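Local coordinates for bacterioferritin (Rhodobacter capsulatus, PDB 1JGC), which stores iron, probably oxidising ferrous iron with dioxygen at a dinuclear site and depositing it as ferric mineral inside a hollow shell of 24 subunits that carries heme b, at residues R16-A21 with I49-H54; A60-L63 with H68-L71; R30-W35 with R84-C89. One frame throughout, in Å; residues are numbered along the deposited sequence.

Interaction 1. Residues R16-A21 with I49-H54; sequences RSELTA and IEEMGH. With HEM (protoporphyrin IX containing Fe), chain D.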
loop_
_atom_site.group_PDB
_atom_site.type_symbol
_atom_site.label_atom_id
_atom_site.label_comp_id
_atom_site.label_asym_id
_atom_site.label_seq_id
_atom_site.Cartn_x
_atom_site.Cartn_y
_atom_site.Cartn_z
ATOM N N ARG A 16 -34.900 -40.926 -7.036
ATOM C CA ARG A 16 -34.594 -42.090 -6.224
ATOM C C ARG A 16 -33.238 -42.644 -6.625
ATOM O O ARG A 16 -32.464 -43.088 -5.789
ATOM C CB ARG A 16 -35.661 -43.176 -6.392
ATOM C CG ARG A 16 -35.215 -44.506 -5.821
ATOM C CD ARG A 16 -36.284 -45.558 -5.913
ATOM N NE ARG A 16 -37.392 -45.254 -5.016
ATOM C CZ ARG A 16 -38.640 -45.040 -5.434
ATOM N NH1 ARG A 16 -38.919 -45.103 -6.741
ATOM N NH2 ARG A 16 -39.609 -44.758 -4.557
ATOM N N SER A 17 -32.955 -42.621 -7.915
ATOM C CA SER A 17 -31.687 -43.111 -8.409
ATOM C C SER A 17 -30.559 -42.249 -7.824
ATOM O O SER A 17 -29.533 -42.773 -7.377
ATOM C CB SER A 17 -31.684 -43.042 -9.932
ATOM O OG SER A 17 -30.477 -43.540 -10.476
ATOM N N GLU A 18 -30.757 -40.930 -7.823
ATOM C CA GLU A 18 -29.757 -40.005 -7.295
ATOM C C GLU A 18 -29.558 -40.134 -5.787
ATOM O O GLU A 18 -28.423 -40.137 -5.312
ATOM C CB GLU A 18 -30.121 -38.560 -7.644
ATOM C CG GLU A 18 -30.150 -38.242 -9.140
ATOM C CD GLU A 18 -28.832 -38.523 -9.848
ATOM O OE1 GLU A 18 -28.428 -39.705 -9.916
ATOM O OE2 GLU A 18 -28.199 -37.566 -10.348
ATOM N N LEU A 19 -30.649 -40.237 -5.031
ATOM C CA LEU A 19 -30.543 -40.383 -3.581
ATOM C C LEU A 19 -29.733 -41.636 -3.287
ATOM O O LEU A 19 -29.012 -41.694 -2.298
ATOM C CB LEU A 19 -31.921 -40.517 -2.936
ATOM C CG LEU A 19 -32.865 -39.317 -2.987
ATOM C CD1 LEU A 19 -34.207 -39.698 -2.372
ATOM C CD2 LEU A 19 -32.252 -38.151 -2.242
ATOM N N THR A 20 -29.856 -42.640 -4.152
ATOM C CA THR A 20 -29.135 -43.891 -3.973
ATOM C C THR A 20 -27.650 -43.641 -4.202
ATOM O O THR A 20 -26.809 -44.045 -3.395
ATOM C CB THR A 20 -29.631 -44.985 -4.962
ATOM O OG1 THR A 20 -31.038 -45.188 -4.789
ATOM C CG2 THR A 20 -28.921 -46.296 -4.710
ATOM N N ALA A 21 -27.329 -42.969 -5.302
ATOM C CA ALA A 21 -25.941 -42.656 -5.620
ATOM C C ALA A 21 -25.294 -41.821 -4.502
ATOM O O ALA A 21 -24.158 -42.072 -4.105
ATOM C CB ALA A 21 -25.863 -41.905 -6.949
ATOM N N ILE A 49 -21.419 -35.243 -3.487
ATOM C CA ILE A 49 -21.920 -33.876 -3.420
ATOM C C ILE A 49 -22.434 -33.407 -4.793
ATOM O O ILE A 49 -23.290 -32.534 -4.876
ATOM C CB ILE A 49 -20.826 -32.930 -2.854
ATOM C CG1 ILE A 49 -20.564 -33.313 -1.395
ATOM C CG2 ILE A 49 -21.259 -31.480 -2.942
ATOM C CD1 ILE A 49 -19.533 -32.483 -0.687
ATOM N N GLU A 50 -21.923 -33.991 -5.871
ATOM C CA GLU A 50 -22.414 -33.629 -7.196
ATOM C C GLU A 50 -23.838 -34.159 -7.305
ATOM O O GLU A 50 -24.741 -33.449 -7.744
ATOM C CB GLU A 50 -21.567 -34.261 -8.304
ATOM C CG GLU A 50 -20.431 -33.382 -8.807
ATOM C CD GLU A 50 -19.668 -34.013 -9.985
ATOM O OE1 GLU A 50 -20.321 -34.327 -11.030
ATOM O OE2 GLU A 50 -18.420 -34.190 -9.858
ATOM N N GLU A 51 -24.037 -35.410 -6.899
ATOM C CA GLU A 51 -25.353 -36.011 -6.966
ATOM C C GLU A 51 -26.355 -35.258 -6.101
ATOM O O GLU A 51 -27.531 -35.172 -6.437
ATOM C CB GLU A 51 -25.294 -37.481 -6.543
ATOM C CG GLU A 51 -24.470 -38.364 -7.474
ATOM C CD GLU A 51 -24.890 -38.229 -8.931
ATOM O OE1 GLU A 51 -26.097 -38.384 -9.229
ATOM O OE2 GLU A 51 -24.008 -37.966 -9.778
ATOM N N MET A 52 -25.897 -34.726 -4.977
ATOM C CA MET A 52 -26.792 -33.982 -4.112
ATOM C C MET A 52 -27.341 -32.822 -4.925
ATOM O O MET A 52 -28.526 -32.500 -4.848
ATOM C CB MET A 52 -26.040 -33.465 -2.886
ATOM C CG MET A 52 -25.728 -34.546 -1.859
ATOM S SD MET A 52 -24.624 -33.980 -0.532
ATOM C CE MET A 52 -23.502 -35.374 -0.428
ATOM N N GLY A 53 -26.473 -32.210 -5.722
ATOM C CA GLY A 53 -26.888 -31.099 -6.556
ATOM C C GLY A 53 -27.933 -31.517 -7.580
ATOM O O GLY A 53 -28.909 -30.802 -7.812
ATOM N N HIS A 54 -27.726 -32.671 -8.202
ATOM C CA HIS A 54 -28.667 -33.188 -9.189
ATOM C C HIS A 54 -30.018 -33.395 -8.520
ATOM O O HIS A 54 -31.047 -32.971 -9.036
ATOM C CB HIS A 54 -28.171 -34.526 -9.754
ATOM C CG HIS A 54 -26.948 -34.408 -10.608
ATOM N ND1 HIS A 54 -26.140 -35.486 -10.903
ATOM C CD2 HIS A 54 -26.412 -33.347 -11.257
ATOM C CE1 HIS A 54 -25.159 -35.093 -11.697
ATOM N NE2 HIS A 54 -25.301 -33.800 -11.927
HETATM C CHA HEM D . -23.841 -30.663 1.481
HETATM C CHB HEM D . -28.222 -31.604 -0.375
HETATM C CHC HEM D . -27.984 -35.988 1.564
HETATM C CHD HEM D . -23.958 -34.835 3.922
HETATM C C1A HEM D . -24.957 -30.637 0.646
HETATM C C2A HEM D . -25.138 -29.886 -0.582
HETATM C C3A HEM D . -26.494 -29.871 -0.834
HETATM C C4A HEM D . -27.015 -30.997 -0.092
HETATM C CMA HEM D . -27.237 -29.041 -1.897
HETATM C CAA HEM D . -24.089 -29.483 -1.618
HETATM C CBA HEM D . -22.891 -28.666 -1.169
HETATM C CGA HEM D . -23.271 -27.292 -0.683
HETATM O O1A HEM D . -22.356 -26.556 -0.243
HETATM O O2A HEM D . -24.475 -26.946 -0.741
HETATM C C1B HEM D . -28.556 -32.898 -0.025
HETATM C C2B HEM D . -29.747 -33.603 -0.471
HETATM C C3B HEM D . -29.730 -34.832 0.137
HETATM C C4B HEM D . -28.459 -34.905 0.863
HETATM C CMB HEM D . -30.805 -33.099 -1.451
HETATM C CAB HEM D . -30.726 -35.792 -0.037
HETATM C CBB HEM D . -31.235 -36.625 0.946
HETATM C C1C HEM D . -26.810 -36.099 2.273
HETATM C C2C HEM D . -26.333 -37.333 2.864
HETATM C C3C HEM D . -25.169 -37.031 3.536
HETATM C C4C HEM D . -24.991 -35.587 3.381
HETATM C CMC HEM D . -27.008 -38.710 2.738
HETATM C CAC HEM D . -24.306 -37.917 4.184
HETATM C CBC HEM D . -24.643 -39.127 4.768
HETATM C C1D HEM D . -23.590 -33.563 3.525
HETATM C C2D HEM D . -22.401 -32.864 3.993
HETATM C C3D HEM D . -22.355 -31.664 3.308
HETATM C C4D HEM D . -23.497 -31.661 2.383
HETATM C CMD HEM D . -21.396 -33.347 5.046
HETATM C CAD HEM D . -21.356 -30.556 3.655
HETATM C CBD HEM D . -20.286 -30.212 2.635
HETATM C CGD HEM D . -19.230 -29.253 3.188
HETATM O O1D HEM D . -19.613 -28.216 3.787
HETATM O O2D HEM D . -18.019 -29.533 3.013
HETATM N NA HEM D . -25.998 -31.550 0.693
HETATM N NB HEM D . -27.744 -33.725 0.753
HETATM N NC HEM D . -25.913 -35.076 2.464
HETATM N ND HEM D . -24.254 -32.820 2.545
HETATM FE FE HEM D . -25.958 -33.298 1.580
#
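Glu18 meets Glu51 and His54 at the dinuclear iron site, inside the ferritin four-helix bundle. Here helices 5-34 and 38-64 run antiparallel, with local axes 8.7 Å apart. Glu18 is deposited in two conformers. In the one described, its chain bends at chi2 (-58°) and brings OE2 to the edge of the His54 ring. There His54 ND1 makes a weak, poorly aligned hydrogen bond to Glu18 OE2 (3.0 Å, 128°), doubtful because the side chain has a second position. The Glu51 carboxylate is turned nearly perpendicular to that of Glu18. The site holds no metal in this crystal. Glu127 and His130, beside Glu51, belong to the same site.

Leu19 reaches the heme with its CD2 branch, 3.6 Å from the vinyl carbon CAB. Ala21 packs its CB on Glu51 CG at 3.8 Å.

Met52 leaves helix 38-64 on the heme side. Its SD binds the heme iron at 2.6 Å, and Met52 of the second subunit supplies the other axial sulfur. Replacing Met52 with alanine removes the thioether, which is likely to leave the heme iron without this subunit's axial sulfur. Ile49 CG2 touches the propionate carbon CBA at 3.7 Å.

Interaction 2. Residues A60-L63 with H68-L71; sequences ARIL and HPNL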
loop_
_atom_site.group_PDB
_atom_site.type_symbol
_atom_site.label_atom_id
_atom_site.label_comp_id
_atom_site.label_asym_id
_atom_site.label_seq_id
_atom_site.Cartn_x
_atom_site.Cartn_y
_atom_site.Cartn_z
ATOM N N ALA A 60 -36.749 -29.593 -7.470
ATOM C CA ALA A 60 -37.297 -28.289 -7.837
ATOM C C ALA A 60 -38.154 -28.379 -9.096
ATOM O O ALA A 60 -39.212 -27.760 -9.190
ATOM C CB ALA A 60 -36.171 -27.276 -8.041
ATOM N N ARG A 61 -37.700 -29.161 -10.064
ATOM C CA ARG A 61 -38.446 -29.307 -11.301
ATOM C C ARG A 61 -39.763 -30.015 -11.023
ATOM O O ARG A 61 -40.787 -29.693 -11.623
ATOM C CB ARG A 61 -37.634 -30.100 -12.316
ATOM C CG ARG A 61 -38.326 -30.299 -13.644
ATOM C CD ARG A 61 -38.594 -28.985 -14.348
ATOM N NE ARG A 61 -39.239 -29.208 -15.639
ATOM C CZ ARG A 61 -39.688 -28.241 -16.429
ATOM N NH1 ARG A 61 -39.562 -26.969 -16.064
ATOM N NH2 ARG A 61 -40.282 -28.546 -17.575
ATOM N N ILE A 62 -39.738 -30.980 -10.113
ATOM C CA ILE A 62 -40.948 -31.713 -9.775
ATOM C C ILE A 62 -41.983 -30.781 -9.145
ATOM O O ILE A 62 -43.153 -30.808 -9.509
ATOM C CB ILE A 62 -40.647 -32.868 -8.804
ATOM C CG1 ILE A 62 -39.956 -34.008 -9.556
ATOM C CG2 ILE A 62 -41.931 -33.337 -8.138
ATOM C CD1 ILE A 62 -39.521 -35.166 -8.669
ATOM N N LEU A 63 -41.552 -29.952 -8.204
ATOM C CA LEU A 63 -42.479 -29.038 -7.551
ATOM C C LEU A 63 -43.061 -28.051 -8.553
ATOM O O LEU A 63 -44.243 -27.744 -8.513
ATOM C CB LEU A 63 -41.781 -28.288 -6.419
ATOM C CG LEU A 63 -41.469 -29.113 -5.171
ATOM C CD1 LEU A 63 -40.698 -28.259 -4.180
ATOM C CD2 LEU A 63 -42.762 -29.612 -4.556
ATOM N N HIS A 68 -45.254 -34.225 -6.586
ATOM C CA HIS A 68 -44.777 -34.335 -5.211
ATOM C C HIS A 68 -43.496 -35.149 -5.165
ATOM O O HIS A 68 -43.488 -36.328 -5.511
ATOM C CB HIS A 68 -45.849 -34.981 -4.339
ATOM C CG HIS A 68 -47.093 -34.159 -4.236
ATOM N ND1 HIS A 68 -47.190 -33.058 -3.406
ATOM C CD2 HIS A 68 -48.268 -34.233 -4.907
ATOM C CE1 HIS A 68 -48.375 -32.490 -3.573
ATOM N NE2 HIS A 68 -49.048 -33.183 -4.477
ATOM N N PRO A 69 -42.387 -34.517 -4.756
ATOM C CA PRO A 69 -41.102 -35.204 -4.676
ATOM C C PRO A 69 -41.166 -36.251 -3.586
ATOM O O PRO A 69 -41.651 -35.985 -2.487
ATOM C CB PRO A 69 -40.135 -34.073 -4.367
ATOM C CG PRO A 69 -40.963 -33.156 -3.535
ATOM C CD PRO A 69 -42.269 -33.128 -4.287
ATOM N N ASN A 70 -40.672 -37.442 -3.902
ATOM C CA ASN A 70 -40.693 -38.569 -2.982
ATOM C C ASN A 70 -39.287 -39.058 -2.659
ATOM O O ASN A 70 -38.665 -39.745 -3.461
ATOM C CB ASN A 70 -41.519 -39.700 -3.609
ATOM C CG ASN A 70 -41.557 -40.948 -2.754
ATOM O OD1 ASN A 70 -41.131 -40.945 -1.596
ATOM N ND2 ASN A 70 -42.079 -42.030 -3.322
ATOM N N LEU A 71 -38.786 -38.702 -1.484
ATOM C CA LEU A 71 -37.450 -39.134 -1.094
ATOM C C LEU A 71 -37.538 -40.196 -0.002
ATOM O O LEU A 71 -36.617 -40.351 0.793
ATOM C CB LEU A 71 -36.609 -37.957 -0.570
ATOM C CG LEU A 71 -36.872 -36.479 -0.871
ATOM C CD1 LEU A 71 -35.571 -35.723 -0.631
ATOM C CD2 LEU A 71 -37.327 -36.264 -2.286
#
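Pro69 lays the CD corner of its ring against Leu63 and Ile62. Leu63 CD2 is 3.6 Å from Pro69 CD, and the leucine side chain crosses the proline ring at about a right angle. The CB of Leu63 does not itself face the loop, but the end of its side chain swings nearer. Ile62 points more directly at the loop. Its CG2 branch is anti to the backbone N and does the touching. This methyl sits 3.6 Å from Pro69 N and 3.9 Å from Pro69 CD. It also reaches the backbone of the preceding residue, with Ile62 CG2 3.8 Å from His68 N.

Residues 60-63 are near the end of helix 38-64 in the ferritin-like bundle. Just after that helix the chain doubles back, and residues 68-71 lie early in the long connection to helix 83-111. The imidazole of His68 is exposed, and its CB is directed away from the helix.

Asn12 of helix 5-34 grips the loop backbone twice: its OD1 accepts from Asn70 N, and its ND2 donates to His68 O. Leu63 also packs on Leu31 of the second subunit, and Leu71 on Val27 of that subunit. Asn70 OD1 accepts a hydrogen bond from Gln72 N, two residues on, the bond of an Asx turn.

Interaction 3. Residues R30-W35 with R84-C89; sequences RLQEDW and RETLEC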
loop_
_atom_site.group_PDB
_atom_site.type_symbol
_atom_site.label_atom_id
_atom_site.label_comp_id
_atom_site.label_asym_id
_atom_site.label_seq_id
_atom_site.Cartn_x
_atom_site.Cartn_y
_atom_site.Cartn_z
ATOM N N ARG A 30 -16.320 -42.759 3.133
ATOM C CA ARG A 30 -15.986 -43.137 4.493
ATOM C C ARG A 30 -15.160 -44.411 4.556
ATOM O O ARG A 30 -14.161 -44.484 5.270
ATOM C CB ARG A 30 -17.266 -43.280 5.316
ATOM C CG ARG A 30 -17.703 -41.971 5.926
ATOM C CD ARG A 30 -16.612 -41.506 6.851
ATOM N NE ARG A 30 -16.708 -40.103 7.216
ATOM C CZ ARG A 30 -15.685 -39.400 7.691
ATOM N NH1 ARG A 30 -14.504 -39.973 7.850
ATOM N NH2 ARG A 30 -15.842 -38.126 8.010
ATOM N N LEU A 31 -15.584 -45.414 3.801
ATOM C CA LEU A 31 -14.884 -46.686 3.739
ATOM C C LEU A 31 -13.443 -46.474 3.251
ATOM O O LEU A 31 -12.487 -46.928 3.879
ATOM C CB LEU A 31 -15.632 -47.615 2.782
ATOM C CG LEU A 31 -16.262 -48.935 3.251
ATOM C CD1 LEU A 31 -16.390 -49.028 4.761
ATOM C CD2 LEU A 31 -17.607 -49.046 2.583
ATOM N N GLN A 32 -13.292 -45.782 2.127
ATOM C CA GLN A 32 -11.969 -45.518 1.571
ATOM C C GLN A 32 -11.095 -44.710 2.533
ATOM O O GLN A 32 -9.878 -44.879 2.577
ATOM C CB GLN A 32 -12.111 -44.790 0.229
ATOM C CG GLN A 32 -12.800 -45.649 -0.813
ATOM C CD GLN A 32 -13.387 -44.861 -1.965
ATOM O OE1 GLN A 32 -13.573 -43.649 -1.877
ATOM N NE2 GLN A 32 -13.701 -45.557 -3.051
ATOM N N GLU A 33 -11.721 -43.837 3.309
ATOM C CA GLU A 33 -10.984 -43.025 4.257
ATOM C C GLU A 33 -10.393 -43.926 5.342
ATOM O O GLU A 33 -9.229 -43.776 5.719
ATOM C CB GLU A 33 -11.907 -41.982 4.886
ATOM C CG GLU A 33 -11.176 -40.888 5.631
ATOM C CD GLU A 33 -10.379 -39.997 4.693
ATOM O OE1 GLU A 33 -10.980 -39.423 3.751
ATOM O OE2 GLU A 33 -9.151 -39.861 4.892
ATOM N N ASP A 34 -11.196 -44.864 5.836
ATOM C CA ASP A 34 -10.749 -45.787 6.882
ATOM C C ASP A 34 -9.681 -46.764 6.362
ATOM O O ASP A 34 -8.893 -47.297 7.151
ATOM C CB ASP A 34 -11.953 -46.550 7.460
ATOM C CG ASP A 34 -11.576 -47.438 8.649
ATOM O OD1 ASP A 34 -10.900 -46.952 9.591
ATOM O OD2 ASP A 34 -11.968 -48.629 8.650
ATOM N N TRP A 35 -9.651 -46.991 5.045
ATOM C CA TRP A 35 -8.656 -47.878 4.443
ATOM C C TRP A 35 -7.336 -47.142 4.271
ATOM O O TRP A 35 -6.305 -47.748 3.976
ATOM C CB TRP A 35 -9.117 -48.400 3.074
ATOM C CG TRP A 35 -10.264 -49.370 3.141
ATOM C CD1 TRP A 35 -10.578 -50.196 4.185
ATOM C CD2 TRP A 35 -11.260 -49.608 2.132
ATOM N NE1 TRP A 35 -11.706 -50.925 3.892
ATOM C CE2 TRP A 35 -12.144 -50.585 2.640
ATOM C CE3 TRP A 35 -11.491 -49.089 0.851
ATOM C CZ2 TRP A 35 -13.241 -51.051 1.912
ATOM C CZ3 TRP A 35 -12.586 -49.554 0.125
ATOM C CH2 TRP A 35 -13.444 -50.525 0.661
ATOM N N ARG A 84 -11.083 -51.883 -5.546
ATOM C CA ARG A 84 -11.605 -52.173 -6.878
ATOM C C ARG A 84 -13.112 -52.405 -6.921
ATOM O O ARG A 84 -13.773 -51.958 -7.853
ATOM C CB ARG A 84 -10.887 -53.376 -7.490
ATOM C CG ARG A 84 -11.136 -53.535 -8.977
ATOM C CD ARG A 84 -10.268 -54.638 -9.550
ATOM N NE ARG A 84 -10.233 -54.617 -11.009
ATOM C CZ ARG A 84 -11.281 -54.872 -11.782
ATOM N NH1 ARG A 84 -12.449 -55.170 -11.227
ATOM N NH2 ARG A 84 -11.156 -54.828 -13.106
ATOM N N GLU A 85 -13.660 -53.089 -5.920
ATOM C CA GLU A 85 -15.098 -53.354 -5.900
ATOM C C GLU A 85 -15.929 -52.073 -5.861
ATOM O O GLU A 85 -16.990 -52.002 -6.498
ATOM C CB GLU A 85 -15.498 -54.218 -4.695
ATOM C CG GLU A 85 -15.078 -55.663 -4.768
ATOM C CD GLU A 85 -13.558 -55.825 -4.721
ATOM O OE1 GLU A 85 -12.914 -55.269 -3.783
ATOM O OE2 GLU A 85 -13.004 -56.516 -5.626
ATOM N N THR A 86 -15.469 -51.073 -5.103
ATOM C CA THR A 86 -16.217 -49.818 -5.004
ATOM C C THR A 86 -16.279 -49.140 -6.372
ATOM O O THR A 86 -17.294 -48.536 -6.730
ATOM C CB THR A 86 -15.604 -48.844 -3.940
ATOM O OG1 THR A 86 -14.245 -48.549 -4.267
ATOM C CG2 THR A 86 -15.650 -49.468 -2.556
ATOM N N LEU A 87 -15.199 -49.255 -7.141
ATOM C CA LEU A 87 -15.180 -48.672 -8.476
ATOM C C LEU A 87 -16.209 -49.425 -9.308
ATOM O O LEU A 87 -16.965 -48.824 -10.069
ATOM C CB LEU A 87 -13.794 -48.813 -9.117
ATOM C CG LEU A 87 -12.660 -48.015 -8.479
ATOM C CD1 LEU A 87 -11.369 -48.284 -9.215
ATOM C CD2 LEU A 87 -12.998 -46.539 -8.529
ATOM N N GLU A 88 -16.236 -50.745 -9.148
ATOM C CA GLU A 88 -17.169 -51.584 -9.877
ATOM C C GLU A 88 -18.605 -51.258 -9.496
ATOM O O GLU A 88 -19.475 -51.095 -10.358
ATOM C CB GLU A 88 -16.878 -53.066 -9.606
ATOM C CG GLU A 88 -15.571 -53.567 -10.209
ATOM C CD GLU A 88 -15.572 -53.509 -11.742
ATOM O OE1 GLU A 88 -16.279 -52.630 -12.314
ATOM O OE2 GLU A 88 -14.849 -54.338 -12.378
ATOM N N CYS A 89 -18.859 -51.161 -8.203
ATOM C CA CYS A 89 -20.201 -50.849 -7.762
ATOM C C CYS A 89 -20.658 -49.477 -8.247
ATOM O O CYS A 89 -21.809 -49.324 -8.671
ATOM C CB CYS A 89 -20.296 -50.929 -6.245
ATOM S SG CYS A 89 -20.187 -52.618 -5.636
#
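Thr86 faces both Gln32 and Trp35, with OG1 near the amide of the first and CG2 at the ring of the second. Its chi1 of 58° puts OG1 between the backbone N and the carbonyl carbon, and CG2 beside the N. From there OG1 hydrogen-bonds to Pro83 O, one turn back in its own helix.

Gln32 comes from the opposite direction to Thr86, with its chain extended beyond CG. Trp35 also approaches head-on. Its CG is anti to its own carbonyl carbon (chi1 -70°), which lets the six-membered ring reach Thr86 of helix 83-111. The ring meets the threonine with its edge, and Trp35 CH2 lies 4.0 Å from Thr86 CG2, near the ring plane. One face of the indole lies over the preceding turn, with Leu31 O 3.3 Å above the plane, toward the rim. Within the second segment, Arg84 NH1 forms a salt bridge with Glu88 OE2 at 2.8 Å. It arrives on the anti side, 29° out of the carboxylate plane.

Arg84 has a second acidic partner in Asp142, and Arg143 of another subunit makes a cation-pi contact with Trp35. The contact joins the last turn of helix 5-34 to the first turns of helix 83-111. Helix 38-64 packs on Gln32 and Leu87 through Met40, and helix 114-144 lies against Arg84, Leu87 and Glu88 through Ile138.

In the fold
All three contacts lie in one ferritin-like bundle. Interactions 1 and 2 share helix 38-64, and interactions 1 and 3 share helix 5-34. Interaction 1 sits near the middle, its centre about 6 Å from that of the chain. Interactions 2 and 3 lie on opposite sides of the centre, their own centres about 31 Å apart. Along the chain interaction 1 closes before interaction 2 opens, interaction 2 is nested inside the loop closed by interaction 3, and interactions 1 and 3 cross. Interactions 1 and 2 touch where Leu19 CD1 meets Leu71 CB at 3.5 Å. The ferroxidase residues thus lie mid-bundle. All three contacts involve the second subunit, interaction 1 through the shared heme.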